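PDB 5NNL: inactive dihydroorotase-like domain from Chaetomium thermophilum, which adopts the amidohydrolase-type barrel fold of dihydroorotase-like proteins but is an inactive member of that group. Local coordinates for residues 1-9 against 280-288. Sequence-based numbering, arbitrary orientation. Where two conformers were deposited one is given.
Sequences HRTIQLPGL and ATVEIELDR
Leu6 and Ile284 meet methyl to methyl, CD1 to CD1 at 3.5 Å, closer than two methyls normally settle, on the face that also carries Ile4 and Val282. With chi1 at 60°, Ile4 CG1 leans across onto Ile284 CB, 3.9 Å off. Branched aliphatic residues suit this face, because helices 242-251 and 257-271 pack on it through Leu247 and Val257. Ile4 pairs with Ile284 and Leu6 with Val282 through two backbone bonds each, the straightest from Leu6 N to Val282 O (2.7 Å, 174°). Strand 3-11 borders parallel strand 39-44 on one edge and, on the other, antiparallel strand 281-291, whose far edge hydrogen-bonds to strand 305-315; the contact joins parallel barrel strands to an antiparallel layer, consistent with the accessory beta domain of amidohydrolase-type proteins. The other face is looser, its Thr3, Gln5, Glu283 and Glu285 polar and able to meet solvent. Thr3 CG2 lies 3.7 Å from Glu283 OE2, and that carboxylate has a weak, long ion pair with Arg312. At the corner formed by Leu286 and Asp287, long, exposed Arg2 bends at chi3 to bring NE to Asp287 OD2 at 2.8 Å, a syn-side salt bridge. Its NH1 bonds only weakly to OD1, the planes being 54° apart.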
# COMPACT_ATOMS: atom_id res chain seq x y z
N HIS A 1 -19.29 -18.95 -15.98
CA HIS A 1 -18.68 -18.33 -14.81
C HIS A 1 -17.15 -18.41 -14.89
O HIS A 1 -16.57 -19.48 -14.74
CB HIS A 1 -19.17 -18.99 -13.54
N ARG A 2 -16.52 -17.27 -15.12
CA ARG A 2 -15.07 -17.22 -15.24
C ARG A 2 -14.41 -17.35 -13.87
O ARG A 2 -14.77 -16.64 -12.93
CB ARG A 2 -14.63 -15.91 -15.90
CG ARG A 2 -14.70 -15.92 -17.42
CD ARG A 2 -14.11 -14.65 -18.01
NE ARG A 2 -15.07 -13.55 -18.03
CZ ARG A 2 -14.79 -12.31 -18.40
NH1 ARG A 2 -15.74 -11.39 -18.39
NH2 ARG A 2 -13.56 -11.98 -18.79
N THR A 3 -13.45 -18.26 -13.77
CA THR A 3 -12.63 -18.44 -12.58
C THR A 3 -11.16 -18.30 -12.95
O THR A 3 -10.72 -18.81 -13.99
CB THR A 3 -12.87 -19.82 -11.93
OG1 THR A 3 -14.20 -19.87 -11.40
CG2 THR A 3 -11.88 -20.08 -10.81
N ILE A 4 -10.40 -17.62 -12.09
CA ILE A 4 -8.97 -17.44 -12.29
C ILE A 4 -8.25 -17.80 -10.99
O ILE A 4 -8.75 -17.55 -9.89
CB ILE A 4 -8.63 -16.00 -12.72
CG1 ILE A 4 -9.09 -14.99 -11.66
CG2 ILE A 4 -9.28 -15.70 -14.07
CD1 ILE A 4 -8.63 -13.56 -11.93
N GLN A 5 -7.07 -18.41 -11.13
CA GLN A 5 -6.23 -18.76 -10.00
C GLN A 5 -5.06 -17.78 -9.94
O GLN A 5 -4.29 -17.66 -10.90
CB GLN A 5 -5.72 -20.20 -10.12
CG GLN A 5 -6.67 -21.25 -9.60
CD GLN A 5 -6.44 -22.62 -10.22
OE1 GLN A 5 -5.37 -23.22 -10.06
NE2 GLN A 5 -7.43 -23.11 -10.95
N LEU A 6 -4.93 -17.09 -8.81
CA LEU A 6 -3.85 -16.15 -8.61
C LEU A 6 -3.00 -16.57 -7.42
O LEU A 6 -3.50 -17.24 -6.51
CB LEU A 6 -4.38 -14.73 -8.37
CG LEU A 6 -5.10 -14.06 -9.53
CD1 LEU A 6 -5.66 -12.71 -9.11
CD2 LEU A 6 -4.17 -13.89 -10.71
N PRO A 7 -1.73 -16.21 -7.39
CA PRO A 7 -0.95 -16.38 -6.17
C PRO A 7 -1.41 -15.39 -5.11
O PRO A 7 -2.17 -14.46 -5.37
CB PRO A 7 0.49 -16.09 -6.62
CG PRO A 7 0.32 -15.14 -7.75
CD PRO A 7 -0.96 -15.50 -8.44
N GLY A 8 -0.95 -15.62 -3.88
CA GLY A 8 -1.21 -14.68 -2.81
C GLY A 8 -0.80 -13.29 -3.23
O GLY A 8 0.28 -13.10 -3.80
N LEU A 9 -1.64 -12.30 -2.96
CA LEU A 9 -1.41 -10.94 -3.45
C LEU A 9 -0.71 -10.10 -2.38
O LEU A 9 -0.61 -10.48 -1.21
CB LEU A 9 -2.72 -10.29 -3.89
CG LEU A 9 -3.45 -10.99 -5.04
CD1 LEU A 9 -4.77 -10.29 -5.34
CD2 LEU A 9 -2.58 -11.05 -6.30
N ALA A 280 0.30 -20.01 -0.64
CA ALA A 280 -0.62 -18.88 -0.64
C ALA A 280 -1.24 -18.78 -2.03
O ALA A 280 -0.56 -18.48 -3.00
CB ALA A 280 0.11 -17.59 -0.26
N THR A 281 -2.55 -19.06 -2.11
CA THR A 281 -3.26 -19.02 -3.38
C THR A 281 -4.59 -18.29 -3.20
O THR A 281 -5.15 -18.24 -2.11
CB THR A 281 -3.52 -20.44 -3.92
OG1 THR A 281 -4.47 -21.12 -3.09
CG2 THR A 281 -2.23 -21.25 -3.97
N VAL A 282 -5.07 -17.72 -4.31
CA VAL A 282 -6.34 -17.00 -4.35
C VAL A 282 -7.13 -17.49 -5.56
O VAL A 282 -6.64 -17.42 -6.69
CB VAL A 282 -6.13 -15.48 -4.44
CG1 VAL A 282 -7.47 -14.75 -4.43
CG2 VAL A 282 -5.26 -14.99 -3.31
N GLU A 283 -8.35 -17.95 -5.31
CA GLU A 283 -9.27 -18.34 -6.37
C GLU A 283 -10.41 -17.33 -6.43
O GLU A 283 -11.05 -17.06 -5.41
CB GLU A 283 -9.83 -19.75 -6.13
CG GLU A 283 -10.73 -20.25 -7.26
CD GLU A 283 -11.25 -21.66 -7.02
OE1 GLU A 283 -11.44 -22.03 -5.84
OE2 GLU A 283 -11.47 -22.39 -8.01
N ILE A 284 -10.65 -16.79 -7.62
CA ILE A 284 -11.55 -15.66 -7.82
C ILE A 284 -12.59 -16.02 -8.87
O ILE A 284 -12.24 -16.47 -9.97
CB ILE A 284 -10.78 -14.39 -8.23
CG1 ILE A 284 -9.93 -13.91 -7.05
CG2 ILE A 284 -11.73 -13.29 -8.67
CD1 ILE A 284 -8.64 -13.32 -7.46
N GLU A 285 -13.86 -15.83 -8.53
CA GLU A 285 -14.95 -15.89 -9.50
C GLU A 285 -15.06 -14.51 -10.12
O GLU A 285 -15.70 -13.60 -9.58
CB GLU A 285 -16.24 -16.35 -8.82
CG GLU A 285 -16.16 -17.81 -8.35
CD GLU A 285 -17.10 -18.14 -7.19
OE1 GLU A 285 -17.60 -19.29 -7.16
OE2 GLU A 285 -17.32 -17.28 -6.32
N LEU A 286 -14.39 -14.33 -11.26
CA LEU A 286 -14.21 -13.01 -11.85
C LEU A 286 -15.54 -12.39 -12.28
O LEU A 286 -15.68 -11.16 -12.26
CB LEU A 286 -13.26 -13.12 -13.04
CG LEU A 286 -13.04 -11.88 -13.90
CD1 LEU A 286 -12.48 -10.74 -13.06
CD2 LEU A 286 -12.10 -12.21 -15.05
N ASP A 287 -16.52 -13.21 -12.66
CA ASP A 287 -17.78 -12.73 -13.20
C ASP A 287 -18.90 -12.66 -12.18
O ASP A 287 -19.98 -12.16 -12.51
CB ASP A 287 -18.23 -13.63 -14.36
CG ASP A 287 -17.65 -13.21 -15.69
OD1 ASP A 287 -17.53 -11.99 -15.93
OD2 ASP A 287 -17.31 -14.11 -16.50
N ARG A 288 -18.69 -13.16 -10.97
CA ARG A 288 -19.76 -13.17 -9.99
C ARG A 288 -20.00 -11.76 -9.47
O ARG A 288 -19.08 -11.09 -9.00
CB ARG A 288 -19.43 -14.11 -8.84
CG ARG A 288 -20.60 -14.37 -7.92
CD ARG A 288 -20.28 -15.35 -6.82
NE ARG A 288 -21.34 -15.38 -5.82
CZ ARG A 288 -21.22 -15.95 -4.62
NH1 ARG A 288 -20.09 -16.53 -4.26
NH2 ARG A 288 -22.25 -15.92 -3.78